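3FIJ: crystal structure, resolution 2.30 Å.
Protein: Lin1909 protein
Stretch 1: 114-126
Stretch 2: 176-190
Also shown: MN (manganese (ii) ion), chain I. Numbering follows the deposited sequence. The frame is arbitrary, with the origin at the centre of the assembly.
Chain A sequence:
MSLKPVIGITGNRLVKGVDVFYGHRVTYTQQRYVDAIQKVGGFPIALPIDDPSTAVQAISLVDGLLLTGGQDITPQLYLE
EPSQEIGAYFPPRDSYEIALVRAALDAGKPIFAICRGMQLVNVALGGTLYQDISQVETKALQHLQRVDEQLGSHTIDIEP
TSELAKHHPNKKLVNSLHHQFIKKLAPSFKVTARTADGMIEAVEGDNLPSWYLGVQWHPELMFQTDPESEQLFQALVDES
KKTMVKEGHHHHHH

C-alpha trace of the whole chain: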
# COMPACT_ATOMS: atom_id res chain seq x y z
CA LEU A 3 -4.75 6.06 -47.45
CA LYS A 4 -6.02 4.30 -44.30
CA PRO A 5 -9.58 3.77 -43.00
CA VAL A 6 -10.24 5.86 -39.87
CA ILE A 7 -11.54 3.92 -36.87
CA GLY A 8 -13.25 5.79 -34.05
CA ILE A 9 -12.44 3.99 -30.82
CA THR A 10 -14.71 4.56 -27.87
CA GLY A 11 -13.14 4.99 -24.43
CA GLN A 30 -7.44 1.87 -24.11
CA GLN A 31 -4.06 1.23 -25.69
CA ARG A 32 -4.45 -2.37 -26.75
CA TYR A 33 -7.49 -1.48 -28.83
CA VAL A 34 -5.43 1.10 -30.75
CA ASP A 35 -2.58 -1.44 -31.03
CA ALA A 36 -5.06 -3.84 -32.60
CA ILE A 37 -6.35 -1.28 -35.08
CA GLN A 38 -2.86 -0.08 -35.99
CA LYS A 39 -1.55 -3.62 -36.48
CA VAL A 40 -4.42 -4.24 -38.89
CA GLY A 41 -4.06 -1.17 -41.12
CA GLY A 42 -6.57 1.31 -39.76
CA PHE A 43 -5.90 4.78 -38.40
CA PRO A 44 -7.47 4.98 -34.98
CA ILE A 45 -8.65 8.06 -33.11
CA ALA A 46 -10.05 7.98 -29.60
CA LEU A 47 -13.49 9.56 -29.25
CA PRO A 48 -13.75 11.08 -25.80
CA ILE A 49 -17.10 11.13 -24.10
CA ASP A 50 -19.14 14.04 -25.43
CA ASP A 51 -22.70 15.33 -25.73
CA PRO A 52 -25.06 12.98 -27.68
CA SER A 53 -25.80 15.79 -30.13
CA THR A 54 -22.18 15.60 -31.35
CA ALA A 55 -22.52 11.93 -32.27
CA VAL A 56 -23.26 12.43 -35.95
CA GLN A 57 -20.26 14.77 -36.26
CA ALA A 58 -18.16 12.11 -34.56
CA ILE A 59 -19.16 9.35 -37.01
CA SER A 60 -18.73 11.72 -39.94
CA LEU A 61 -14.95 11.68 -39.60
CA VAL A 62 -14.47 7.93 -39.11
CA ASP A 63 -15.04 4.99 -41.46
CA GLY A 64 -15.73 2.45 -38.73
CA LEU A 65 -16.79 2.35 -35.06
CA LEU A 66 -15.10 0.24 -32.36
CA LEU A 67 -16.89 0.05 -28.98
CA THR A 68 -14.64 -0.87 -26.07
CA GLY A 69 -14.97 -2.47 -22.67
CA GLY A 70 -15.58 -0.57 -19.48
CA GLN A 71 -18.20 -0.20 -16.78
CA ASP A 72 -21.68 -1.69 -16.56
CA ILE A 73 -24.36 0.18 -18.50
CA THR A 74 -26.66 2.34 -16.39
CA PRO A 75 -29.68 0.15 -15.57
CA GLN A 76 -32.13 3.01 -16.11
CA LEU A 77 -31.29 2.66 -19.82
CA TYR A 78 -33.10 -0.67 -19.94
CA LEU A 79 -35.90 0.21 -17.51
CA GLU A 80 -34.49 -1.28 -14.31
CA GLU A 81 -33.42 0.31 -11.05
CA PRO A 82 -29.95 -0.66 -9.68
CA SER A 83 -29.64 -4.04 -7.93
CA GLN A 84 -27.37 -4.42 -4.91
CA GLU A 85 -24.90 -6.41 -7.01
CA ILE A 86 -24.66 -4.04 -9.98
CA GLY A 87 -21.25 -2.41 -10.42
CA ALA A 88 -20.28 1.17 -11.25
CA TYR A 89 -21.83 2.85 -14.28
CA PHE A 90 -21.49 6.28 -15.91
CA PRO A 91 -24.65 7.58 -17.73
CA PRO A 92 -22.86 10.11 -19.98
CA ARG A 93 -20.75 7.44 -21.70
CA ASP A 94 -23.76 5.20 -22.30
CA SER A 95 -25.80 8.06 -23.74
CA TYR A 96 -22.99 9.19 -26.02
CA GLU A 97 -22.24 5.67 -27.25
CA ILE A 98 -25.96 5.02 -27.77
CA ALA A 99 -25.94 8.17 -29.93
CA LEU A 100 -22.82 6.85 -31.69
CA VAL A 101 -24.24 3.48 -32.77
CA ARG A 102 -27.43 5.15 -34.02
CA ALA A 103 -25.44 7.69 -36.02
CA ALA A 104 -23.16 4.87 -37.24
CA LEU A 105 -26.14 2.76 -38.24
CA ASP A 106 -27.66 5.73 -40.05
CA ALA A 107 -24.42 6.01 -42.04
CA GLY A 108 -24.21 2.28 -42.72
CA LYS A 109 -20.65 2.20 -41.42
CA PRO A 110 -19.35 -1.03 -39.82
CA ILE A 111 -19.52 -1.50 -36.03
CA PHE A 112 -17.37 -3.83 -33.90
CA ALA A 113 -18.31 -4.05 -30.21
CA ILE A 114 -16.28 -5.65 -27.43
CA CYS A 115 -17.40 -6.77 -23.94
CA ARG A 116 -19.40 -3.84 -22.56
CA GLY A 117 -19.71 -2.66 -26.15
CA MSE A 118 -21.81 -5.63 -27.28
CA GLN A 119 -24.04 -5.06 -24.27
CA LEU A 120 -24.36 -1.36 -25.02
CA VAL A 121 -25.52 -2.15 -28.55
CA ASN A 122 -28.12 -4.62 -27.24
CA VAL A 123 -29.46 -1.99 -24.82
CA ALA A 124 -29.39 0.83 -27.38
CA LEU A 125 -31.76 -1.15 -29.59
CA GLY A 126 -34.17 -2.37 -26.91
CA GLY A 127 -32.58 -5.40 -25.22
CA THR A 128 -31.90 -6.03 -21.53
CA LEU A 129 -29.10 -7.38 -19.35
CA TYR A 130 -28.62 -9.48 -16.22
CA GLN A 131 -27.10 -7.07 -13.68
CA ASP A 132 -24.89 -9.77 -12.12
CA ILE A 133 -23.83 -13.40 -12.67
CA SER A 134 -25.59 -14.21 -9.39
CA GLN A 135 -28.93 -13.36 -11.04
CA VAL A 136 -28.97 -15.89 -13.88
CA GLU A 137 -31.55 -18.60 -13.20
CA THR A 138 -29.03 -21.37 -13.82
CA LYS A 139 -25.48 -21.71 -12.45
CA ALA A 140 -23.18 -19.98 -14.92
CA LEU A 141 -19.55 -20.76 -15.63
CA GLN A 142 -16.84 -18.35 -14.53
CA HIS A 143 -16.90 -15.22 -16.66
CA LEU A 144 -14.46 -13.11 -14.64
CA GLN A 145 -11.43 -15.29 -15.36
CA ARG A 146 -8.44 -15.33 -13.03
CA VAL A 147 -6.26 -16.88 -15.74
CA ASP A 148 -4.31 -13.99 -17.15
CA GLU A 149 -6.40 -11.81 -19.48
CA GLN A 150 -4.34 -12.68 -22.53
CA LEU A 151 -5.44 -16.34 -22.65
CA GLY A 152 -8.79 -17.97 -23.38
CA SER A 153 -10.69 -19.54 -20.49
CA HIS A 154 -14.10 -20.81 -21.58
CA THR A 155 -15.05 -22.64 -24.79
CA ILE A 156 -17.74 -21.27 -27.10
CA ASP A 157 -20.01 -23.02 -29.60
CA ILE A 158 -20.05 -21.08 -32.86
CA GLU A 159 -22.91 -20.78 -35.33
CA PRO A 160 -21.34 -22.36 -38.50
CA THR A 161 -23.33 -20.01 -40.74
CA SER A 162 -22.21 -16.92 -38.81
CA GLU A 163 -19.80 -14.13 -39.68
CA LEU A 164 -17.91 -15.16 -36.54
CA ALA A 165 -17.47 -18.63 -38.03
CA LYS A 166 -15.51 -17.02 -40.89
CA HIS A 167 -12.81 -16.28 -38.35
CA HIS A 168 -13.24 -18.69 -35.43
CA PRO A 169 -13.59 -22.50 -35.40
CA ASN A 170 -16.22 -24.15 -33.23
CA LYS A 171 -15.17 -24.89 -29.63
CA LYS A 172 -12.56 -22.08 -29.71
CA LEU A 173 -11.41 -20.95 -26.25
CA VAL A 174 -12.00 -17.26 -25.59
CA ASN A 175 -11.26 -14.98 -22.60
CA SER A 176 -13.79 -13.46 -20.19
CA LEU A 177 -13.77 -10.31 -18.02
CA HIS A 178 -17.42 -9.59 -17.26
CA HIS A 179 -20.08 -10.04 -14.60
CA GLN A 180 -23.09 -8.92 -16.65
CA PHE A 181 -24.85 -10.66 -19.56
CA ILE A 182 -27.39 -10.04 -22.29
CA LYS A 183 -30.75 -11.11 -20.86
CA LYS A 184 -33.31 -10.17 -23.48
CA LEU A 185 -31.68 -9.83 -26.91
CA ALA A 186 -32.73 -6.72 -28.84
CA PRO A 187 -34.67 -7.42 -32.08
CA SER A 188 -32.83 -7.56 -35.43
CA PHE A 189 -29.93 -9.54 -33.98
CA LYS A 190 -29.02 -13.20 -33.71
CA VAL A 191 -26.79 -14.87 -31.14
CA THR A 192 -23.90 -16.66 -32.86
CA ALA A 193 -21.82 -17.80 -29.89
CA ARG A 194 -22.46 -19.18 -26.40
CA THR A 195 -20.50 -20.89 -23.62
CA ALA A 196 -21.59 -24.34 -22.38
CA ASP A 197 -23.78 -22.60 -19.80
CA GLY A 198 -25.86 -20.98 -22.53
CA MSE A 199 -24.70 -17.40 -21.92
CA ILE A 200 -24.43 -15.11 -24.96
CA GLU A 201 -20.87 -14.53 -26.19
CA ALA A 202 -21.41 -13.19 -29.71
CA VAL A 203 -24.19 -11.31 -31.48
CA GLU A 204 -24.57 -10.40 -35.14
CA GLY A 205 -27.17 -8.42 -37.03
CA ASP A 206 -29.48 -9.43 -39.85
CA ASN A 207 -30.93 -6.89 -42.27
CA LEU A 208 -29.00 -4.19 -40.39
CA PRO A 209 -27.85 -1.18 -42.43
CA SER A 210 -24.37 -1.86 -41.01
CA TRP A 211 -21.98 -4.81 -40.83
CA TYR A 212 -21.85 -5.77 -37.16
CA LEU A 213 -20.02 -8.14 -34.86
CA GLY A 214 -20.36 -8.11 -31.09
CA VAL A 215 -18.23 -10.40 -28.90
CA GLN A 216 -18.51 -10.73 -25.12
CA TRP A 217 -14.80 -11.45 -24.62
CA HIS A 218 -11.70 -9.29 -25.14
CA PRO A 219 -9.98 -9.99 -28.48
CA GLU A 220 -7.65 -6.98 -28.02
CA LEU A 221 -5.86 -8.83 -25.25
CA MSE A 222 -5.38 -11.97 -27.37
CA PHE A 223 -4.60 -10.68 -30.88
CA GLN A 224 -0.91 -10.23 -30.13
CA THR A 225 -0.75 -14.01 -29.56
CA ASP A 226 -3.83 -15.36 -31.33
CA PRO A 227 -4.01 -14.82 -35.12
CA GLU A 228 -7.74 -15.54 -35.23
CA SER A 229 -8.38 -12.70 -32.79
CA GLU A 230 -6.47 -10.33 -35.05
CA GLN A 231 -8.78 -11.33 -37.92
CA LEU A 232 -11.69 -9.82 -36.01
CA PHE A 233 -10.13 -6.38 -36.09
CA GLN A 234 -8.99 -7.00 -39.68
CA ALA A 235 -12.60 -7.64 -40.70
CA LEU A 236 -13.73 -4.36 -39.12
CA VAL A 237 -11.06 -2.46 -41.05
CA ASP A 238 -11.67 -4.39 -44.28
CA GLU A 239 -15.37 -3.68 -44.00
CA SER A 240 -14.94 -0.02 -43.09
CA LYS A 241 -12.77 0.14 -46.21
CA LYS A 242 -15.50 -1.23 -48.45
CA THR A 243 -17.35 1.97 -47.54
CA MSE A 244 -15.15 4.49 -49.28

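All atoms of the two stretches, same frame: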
# COMPACT_ATOMS: atom_id res chain seq x y z
N ILE A 114 -16.96 -4.72 -28.32
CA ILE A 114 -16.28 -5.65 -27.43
C ILE A 114 -16.74 -5.54 -25.96
O ILE A 114 -16.85 -4.43 -25.42
CB ILE A 114 -14.74 -5.42 -27.52
CG1 ILE A 114 -14.23 -5.95 -28.87
CG2 ILE A 114 -14.03 -6.10 -26.36
CD1 ILE A 114 -12.76 -5.64 -29.17
N CYS A 115 -16.98 -6.69 -25.34
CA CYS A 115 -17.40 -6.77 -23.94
C CYS A 115 -18.58 -5.84 -23.69
O CYS A 115 -19.66 -6.03 -24.24
CB CYS A 115 -16.23 -6.41 -23.01
SG CYS A 115 -16.45 -6.96 -21.30
N ARG A 116 -18.37 -4.83 -22.85
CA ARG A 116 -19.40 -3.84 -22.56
C ARG A 116 -20.06 -3.37 -23.85
O ARG A 116 -21.29 -3.25 -23.95
CB ARG A 116 -18.74 -2.65 -21.86
CG ARG A 116 -19.54 -1.37 -21.95
CD ARG A 116 -18.66 -0.17 -21.69
NE ARG A 116 -19.33 1.04 -22.16
CZ ARG A 116 -20.32 1.64 -21.53
NH1 ARG A 116 -20.76 1.15 -20.38
NH2 ARG A 116 -20.91 2.70 -22.07
N GLY A 117 -19.23 -3.11 -24.86
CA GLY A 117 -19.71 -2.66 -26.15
C GLY A 117 -20.87 -3.44 -26.74
O GLY A 117 -21.84 -2.84 -27.20
N MSE A 118 -20.76 -4.76 -26.75
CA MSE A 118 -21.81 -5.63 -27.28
C MSE A 118 -23.08 -5.49 -26.43
O MSE A 118 -24.20 -5.63 -26.92
CB MSE A 118 -21.33 -7.09 -27.27
CG MSE A 118 -22.34 -8.10 -27.82
SE MSE A 118 -21.85 -9.94 -27.36
CE MSE A 118 -22.61 -9.99 -25.55
N GLN A 119 -22.90 -5.23 -25.14
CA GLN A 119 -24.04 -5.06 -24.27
C GLN A 119 -24.66 -3.68 -24.45
O GLN A 119 -25.87 -3.50 -24.28
CB GLN A 119 -23.64 -5.28 -22.81
CG GLN A 119 -23.18 -6.70 -22.55
CD GLN A 119 -22.95 -6.98 -21.09
OE1 GLN A 119 -22.57 -8.08 -20.71
NE2 GLN A 119 -23.18 -5.97 -20.25
N LEU A 120 -23.84 -2.70 -24.81
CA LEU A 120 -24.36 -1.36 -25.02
C LEU A 120 -25.21 -1.35 -26.30
O LEU A 120 -26.25 -0.70 -26.37
CB LEU A 120 -23.23 -0.34 -25.12
CG LEU A 120 -23.75 1.07 -25.34
CD1 LEU A 120 -22.99 2.02 -24.48
CD2 LEU A 120 -23.67 1.45 -26.82
N VAL A 121 -24.76 -2.08 -27.32
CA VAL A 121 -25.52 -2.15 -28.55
C VAL A 121 -26.89 -2.78 -28.25
O VAL A 121 -27.93 -2.22 -28.58
CB VAL A 121 -24.75 -2.98 -29.60
CG1 VAL A 121 -25.64 -3.33 -30.79
CG2 VAL A 121 -23.54 -2.20 -30.06
N ASN A 122 -26.88 -3.93 -27.59
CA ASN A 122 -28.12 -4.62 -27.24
C ASN A 122 -29.11 -3.68 -26.54
O ASN A 122 -30.29 -3.61 -26.91
CB ASN A 122 -27.79 -5.83 -26.36
CG ASN A 122 -28.97 -6.77 -26.19
OD1 ASN A 122 -29.56 -6.87 -25.11
ND2 ASN A 122 -29.32 -7.48 -27.27
N VAL A 123 -28.63 -2.94 -25.55
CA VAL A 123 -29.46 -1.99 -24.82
C VAL A 123 -29.96 -0.87 -25.73
O VAL A 123 -31.15 -0.55 -25.75
CB VAL A 123 -28.68 -1.36 -23.63
CG1 VAL A 123 -29.52 -0.26 -22.96
CG2 VAL A 123 -28.31 -2.44 -22.61
N ALA A 124 -29.04 -0.26 -26.48
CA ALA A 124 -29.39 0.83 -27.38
C ALA A 124 -30.59 0.51 -28.26
O ALA A 124 -31.41 1.39 -28.52
CB ALA A 124 -28.20 1.19 -28.25
N LEU A 125 -30.68 -0.73 -28.71
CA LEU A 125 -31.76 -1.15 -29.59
C LEU A 125 -32.95 -1.85 -28.92
O LEU A 125 -33.78 -2.46 -29.60
CB LEU A 125 -31.20 -2.03 -30.73
CG LEU A 125 -30.45 -1.32 -31.87
CD1 LEU A 125 -31.40 -0.43 -32.62
CD2 LEU A 125 -29.29 -0.49 -31.32
N GLY A 126 -33.03 -1.78 -27.60
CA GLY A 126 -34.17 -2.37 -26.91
C GLY A 126 -34.01 -3.68 -26.15
O GLY A 126 -35.01 -4.27 -25.76
N SER A 176 -12.57 -13.98 -20.80
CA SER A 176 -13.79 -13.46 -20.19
C SER A 176 -13.49 -12.54 -19.00
O SER A 176 -12.82 -12.94 -18.05
CB SER A 176 -14.67 -14.64 -19.76
OG SER A 176 -16.00 -14.24 -19.47
N LEU A 177 -13.98 -11.31 -19.07
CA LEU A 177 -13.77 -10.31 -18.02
C LEU A 177 -15.07 -9.54 -17.77
O LEU A 177 -15.08 -8.31 -17.83
CB LEU A 177 -12.68 -9.31 -18.42
CG LEU A 177 -11.23 -9.76 -18.44
CD1 LEU A 177 -10.88 -10.41 -17.10
CD2 LEU A 177 -11.00 -10.74 -19.56
N HIS A 178 -16.15 -10.25 -17.48
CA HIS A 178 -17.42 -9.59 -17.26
C HIS A 178 -18.28 -10.27 -16.20
O HIS A 178 -18.09 -11.45 -15.89
CB HIS A 178 -18.19 -9.48 -18.58
CG HIS A 178 -18.49 -10.81 -19.22
ND1 HIS A 178 -19.68 -11.48 -19.02
CD2 HIS A 178 -17.75 -11.58 -20.05
CE1 HIS A 178 -19.65 -12.62 -19.70
NE2 HIS A 178 -18.50 -12.71 -20.33
N HIS A 179 -19.19 -9.50 -15.61
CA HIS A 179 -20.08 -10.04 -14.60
C HIS A 179 -21.53 -9.77 -14.99
O HIS A 179 -22.45 -10.10 -14.24
CB HIS A 179 -19.76 -9.47 -13.20
CG HIS A 179 -20.40 -8.15 -12.91
ND1 HIS A 179 -20.01 -6.98 -13.51
CD2 HIS A 179 -21.44 -7.83 -12.10
CE1 HIS A 179 -20.77 -5.99 -13.08
NE2 HIS A 179 -21.65 -6.48 -12.23
N GLN A 180 -21.74 -9.18 -16.17
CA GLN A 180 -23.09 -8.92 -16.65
C GLN A 180 -23.29 -9.67 -17.97
O GLN A 180 -22.32 -10.00 -18.65
CB GLN A 180 -23.33 -7.42 -16.87
CG GLN A 180 -23.18 -6.56 -15.63
CD GLN A 180 -24.00 -5.28 -15.72
OE1 GLN A 180 -24.05 -4.64 -16.77
NE2 GLN A 180 -24.64 -4.90 -14.62
N PHE A 181 -24.55 -9.94 -18.32
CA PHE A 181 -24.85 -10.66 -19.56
C PHE A 181 -26.10 -10.13 -20.26
O PHE A 181 -26.95 -9.49 -19.65
CB PHE A 181 -25.13 -12.14 -19.31
CG PHE A 181 -24.11 -12.83 -18.47
CD1 PHE A 181 -24.11 -12.66 -17.09
CD2 PHE A 181 -23.17 -13.67 -19.05
CE1 PHE A 181 -23.18 -13.33 -16.29
CE2 PHE A 181 -22.24 -14.35 -18.27
CZ PHE A 181 -22.24 -14.18 -16.88
N ILE A 182 -26.20 -10.42 -21.55
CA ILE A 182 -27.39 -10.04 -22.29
C ILE A 182 -28.50 -10.94 -21.74
O ILE A 182 -28.33 -12.16 -21.63
CB ILE A 182 -27.24 -10.33 -23.81
CG1 ILE A 182 -26.27 -9.33 -24.44
CG2 ILE A 182 -28.63 -10.28 -24.48
CD1 ILE A 182 -26.25 -9.35 -25.97
N LYS A 183 -29.62 -10.34 -21.37
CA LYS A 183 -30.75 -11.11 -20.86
C LYS A 183 -31.67 -11.24 -22.06
O LYS A 183 -31.70 -12.28 -22.72
CB LYS A 183 -31.45 -10.36 -19.71
CG LYS A 183 -32.51 -11.18 -18.97
CD LYS A 183 -32.86 -10.58 -17.59
CE LYS A 183 -33.57 -9.24 -17.71
NZ LYS A 183 -33.58 -8.45 -16.44
N LYS A 184 -32.42 -10.18 -22.34
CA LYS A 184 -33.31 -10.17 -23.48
C LYS A 184 -32.55 -9.54 -24.66
O LYS A 184 -32.12 -8.39 -24.59
CB LYS A 184 -34.57 -9.37 -23.16
CG LYS A 184 -35.62 -9.37 -24.26
CD LYS A 184 -36.04 -10.79 -24.63
CE LYS A 184 -37.10 -10.81 -25.72
NZ LYS A 184 -37.43 -12.21 -26.13
N LEU A 185 -32.38 -10.30 -25.72
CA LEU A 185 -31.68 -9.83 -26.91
C LEU A 185 -32.54 -8.87 -27.74
O LEU A 185 -33.67 -9.20 -28.10
CB LEU A 185 -31.28 -11.03 -27.78
CG LEU A 185 -30.51 -10.71 -29.06
CD1 LEU A 185 -29.07 -10.33 -28.69
CD2 LEU A 185 -30.53 -11.92 -29.98
N ALA A 186 -32.00 -7.70 -28.04
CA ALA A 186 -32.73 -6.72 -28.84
C ALA A 186 -33.10 -7.32 -30.20
O ALA A 186 -32.38 -8.17 -30.73
CB ALA A 186 -31.88 -5.46 -29.03
N PRO A 187 -34.23 -6.89 -30.78
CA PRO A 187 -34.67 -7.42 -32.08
C PRO A 187 -33.78 -6.95 -33.23
O PRO A 187 -33.24 -5.84 -33.19
CB PRO A 187 -36.10 -6.90 -32.20
CG PRO A 187 -36.02 -5.58 -31.50
CD PRO A 187 -35.20 -5.91 -30.26
N SER A 188 -33.65 -7.81 -34.24
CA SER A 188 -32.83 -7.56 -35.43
C SER A 188 -31.39 -8.03 -35.21
O SER A 188 -30.46 -7.55 -35.85
CB SER A 188 -32.85 -6.08 -35.82
OG SER A 188 -34.16 -5.65 -36.12
N PHE A 189 -31.23 -8.98 -34.29
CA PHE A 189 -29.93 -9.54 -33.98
C PHE A 189 -30.09 -11.04 -33.76
O PHE A 189 -31.17 -11.52 -33.45
CB PHE A 189 -29.34 -8.92 -32.72
CG PHE A 189 -28.96 -7.48 -32.86
CD1 PHE A 189 -29.89 -6.47 -32.65
CD2 PHE A 189 -27.66 -7.14 -33.23
CE1 PHE A 189 -29.54 -5.14 -32.80
CE2 PHE A 189 -27.30 -5.80 -33.39
CZ PHE A 189 -28.24 -4.80 -33.17
N LYS A 190 -29.00 -11.77 -33.93
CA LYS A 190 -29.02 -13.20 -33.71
C LYS A 190 -27.77 -13.54 -32.92
O LYS A 190 -26.70 -12.97 -33.15
CB LYS A 190 -29.05 -13.96 -35.05
CG LYS A 190 -27.95 -13.57 -36.02
CD LYS A 190 -28.11 -14.25 -37.37
CE LYS A 190 -26.95 -13.89 -38.31
NZ LYS A 190 -26.95 -14.68 -39.58
MN MN I . -17.64 -14.81 -20.86
O HOH W 1 -16.30 -13.74 -22.34

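Stretch 2, mostly loop with two short strand segments, passes the helix formed by residues 116-124 of stretch 1. Together they bury 653 Å² of surface, counted over both sides. Ser176 begins the walk with its CB pointing away from stretch 1. Its side chain serves a metal instead: OG of Ser176 lies 2.2 Å from MN. His178 NE2 binds MN at 2.3 Å, and water 1 does so with its O at 2.3 Å from MN. Three further ligand atoms come from elsewhere in the structure. Ser176 OG and His178 NE2 are 3.1 Å apart because both coordinate the manganese; they are not hydrogen-bonded.

Leu177 meets stretch 1 through its backbone, with Leu177 O 4.0 Å from Cys115 SG. His178 CB points toward stretch 1 and lies 4.1 Å from Cys115 SG. Cys115 holds the N-cap position of the helix, so these contacts gather at the start of the helix. The other ring nitrogen of His178 is also used. His178 ND1 donates a hydrogen bond to Gln180 O at 3.0 Å, which ties the metal ligand to its own chain.

Gln180 O also faces the side chain of Gln119, with OE1 of Gln119 2.8 Å away. The Gln119 amide is probably turned over in the model, so its N and O assignments carry little weight. Phe181 turns its CB away from the helix. Ile182 CB points sideways, but the end of the side chain comes nearer. Ile182 CD1 packs 3.7 Å from CE of Met118, a selenomethionine, in an apolar contact.

Lys183 and Lys184 send the ends of their side chains away from stretch 1. The Lys184 backbone still takes part: Lys184 O is 3.0 Å from Asn122 OD1. Asn122 ND2 lies 2.8 Å from Ala186 N, so the amide end of Asn122 sits against the backbone of this turn.

Ala186 CB points toward stretch 1 and packs 3.9 Å from Leu125 CB. Ala186 CB also lies 4.0 Å from Gly126 C, close to where the helix has ended. Pro187 CD approaches Leu125 O at 3.8 Å. Ser188 makes no contact with stretch 1.

Phe189 closes the contact, with its CB pointing toward stretch 1. Leu125 CG lies at the ring edge, 4.0 Å from Phe189 CE1. Val121 CG1 is 3.8 Å from Phe189 CZ. Lys190 is out of reach.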